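Local coordinates for sensor protein (Vibrio parahaemolyticus, PDB 3I9Y) that is the sensor domain of a TMAO-responsive, membrane-bound histidine kinase that probably uses ATP to phosphorylate a histidine in two-component signalling, at residues A[174-179]-A[190-195]. Residues are numbered along the deposited sequence; the frame is centred on the assembly and turned at random.
Sequences LNQIEE and QQIQTA
Ile192 pushes both ends of its branched side chain against helix 158-180, meeting Gln176 with one and Glu179 with the other. The segments 174-179 and 190-195 run nearly antiparallel, at 159°, with axes 10.1 Å apart, as expected of consecutive helices joined by a short connection in one of the two stacked four-helix bundles of the TorS sensor domain. The two backbones come nearest at Gln176 and Ile192, whose CA atoms are 6.6 Å apart. Here Ile192 CG2 lies 3.8 Å from Gln176 CB and 3.7 Å from Gln176 O, so a methyl group rests against the backbone carbonyl and CB of Gln176; a beta-branched residue suits the place because it offers a second carbon close to its own main chain. Phe233 of helix 232-267 also touches Ile192 and extends this apolar side. Gln176 is buried yet polar. With CG anti to its carbonyl carbon (chi1 -70°) and the chain extended beyond, it reaches across to helix 186-208, where NE2 stands 3.7 Å from Ala195 CB and a small methyl lets the amide come close. Its OE1 accepts a hydrogen bond from ND2 of Asn199, one turn beyond Ala195. In contrast to this buried pair, Glu179 is partly exposed and meets Ile192 only through the CD1 end: its extended aliphatic part lies across that methyl, with CG at 3.8 Å, and OE1 makes a close contact with CD1 at 3.1 Å. The carboxylate finds its charge partner in Arg188, with which OE1 forms a salt bridge. No hydrogen bond directly joins the two segments, so they meet by van der Waals contact, while the polar ends of Gln176 and Glu179 are paired with residues of helix 186-208 just outside segment 190-195.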
# COMPACT_ATOMS: atom_id res chain seq x y z
N LEU A 174 19.68 -2.83 11.95
CA LEU A 174 19.46 -2.69 10.50
C LEU A 174 18.74 -3.97 9.94
O LEU A 174 17.86 -3.89 9.08
CB LEU A 174 20.80 -2.60 9.84
CG LEU A 174 20.91 -1.80 8.59
CD1 LEU A 174 22.03 -2.37 7.71
CD2 LEU A 174 19.56 -1.42 7.77
N ASN A 175 19.04 -5.14 10.44
CA ASN A 175 18.33 -6.34 9.97
C ASN A 175 16.85 -6.17 10.37
O ASN A 175 15.99 -6.58 9.57
CB ASN A 175 18.89 -7.71 10.69
CG ASN A 175 20.31 -8.13 10.13
OD1 ASN A 175 20.74 -7.68 9.04
ND2 ASN A 175 21.01 -8.96 10.87
N GLN A 176 16.56 -5.64 11.56
CA GLN A 176 15.13 -5.43 12.01
C GLN A 176 14.38 -4.52 11.03
O GLN A 176 13.28 -4.83 10.62
CB GLN A 176 15.02 -4.71 13.43
CG GLN A 176 15.53 -5.73 14.51
CD GLN A 176 15.60 -5.04 15.83
OE1 GLN A 176 16.10 -3.90 15.98
NE2 GLN A 176 15.00 -5.66 16.78
N ILE A 177 14.99 -3.38 10.66
CA ILE A 177 14.34 -2.45 9.74
C ILE A 177 14.19 -3.18 8.37
O ILE A 177 13.09 -3.11 7.87
CB ILE A 177 15.22 -1.26 9.55
CG1 ILE A 177 15.11 -0.45 10.87
CG2 ILE A 177 14.49 -0.30 8.54
CD1 ILE A 177 16.05 0.92 10.67
N GLU A 178 15.21 -3.90 7.78
CA GLU A 178 15.03 -4.59 6.49
C GLU A 178 13.91 -5.63 6.65
O GLU A 178 13.08 -5.82 5.72
CB GLU A 178 16.37 -5.41 6.07
CG GLU A 178 17.47 -4.32 5.87
CD GLU A 178 17.43 -3.61 4.52
OE1 GLU A 178 16.50 -3.89 3.75
OE2 GLU A 178 18.36 -2.80 4.28
N GLU A 179 13.81 -6.32 7.83
CA GLU A 179 12.80 -7.36 7.90
C GLU A 179 11.35 -6.69 7.97
O GLU A 179 10.36 -7.17 7.36
CB GLU A 179 12.97 -8.11 9.23
CG GLU A 179 11.78 -8.98 9.32
CD GLU A 179 11.83 -10.00 10.40
OE1 GLU A 179 12.33 -9.64 11.48
OE2 GLU A 179 11.26 -11.19 10.21
N GLN A 190 4.22 -4.61 14.70
CA GLN A 190 4.31 -3.91 16.00
C GLN A 190 5.36 -4.46 16.98
O GLN A 190 5.90 -3.77 17.83
CB GLN A 190 2.92 -4.03 16.65
CG GLN A 190 1.89 -3.47 15.69
CD GLN A 190 0.52 -3.20 16.41
OE1 GLN A 190 -0.40 -4.04 16.48
NE2 GLN A 190 0.43 -2.04 16.98
N GLN A 191 5.54 -5.76 16.94
CA GLN A 191 6.56 -6.36 17.77
C GLN A 191 8.01 -5.91 17.35
O GLN A 191 8.90 -5.66 18.20
CB GLN A 191 6.42 -7.75 17.43
CG GLN A 191 6.70 -8.59 18.47
CD GLN A 191 6.02 -9.88 18.05
OE1 GLN A 191 4.77 -10.02 18.25
NE2 GLN A 191 6.81 -10.80 17.31
N ILE A 192 8.23 -5.76 16.02
CA ILE A 192 9.58 -5.36 15.54
C ILE A 192 9.74 -3.98 15.89
O ILE A 192 10.76 -3.57 16.36
CB ILE A 192 9.75 -5.49 14.04
CG1 ILE A 192 9.84 -6.95 13.82
CG2 ILE A 192 11.21 -5.05 13.69
CD1 ILE A 192 10.63 -7.23 12.52
N GLN A 193 8.65 -3.22 15.82
CA GLN A 193 8.80 -1.83 16.25
C GLN A 193 9.25 -1.70 17.74
O GLN A 193 10.02 -0.79 18.12
CB GLN A 193 7.41 -1.16 16.15
CG GLN A 193 7.30 0.26 16.66
CD GLN A 193 5.81 0.84 16.38
OE1 GLN A 193 4.77 0.10 16.37
NE2 GLN A 193 5.73 2.15 16.19
N THR A 194 8.65 -2.51 18.65
CA THR A 194 9.01 -2.18 20.07
C THR A 194 10.41 -2.88 20.30
O THR A 194 11.27 -2.37 21.01
CB THR A 194 7.94 -2.68 21.16
OG1 THR A 194 8.15 -4.08 21.36
CG2 THR A 194 6.60 -2.53 20.76
N ALA A 195 10.63 -3.97 19.62
CA ALA A 195 11.94 -4.57 19.69
C ALA A 195 13.10 -3.58 19.16
O ALA A 195 14.18 -3.44 19.75
CB ALA A 195 11.95 -5.82 18.91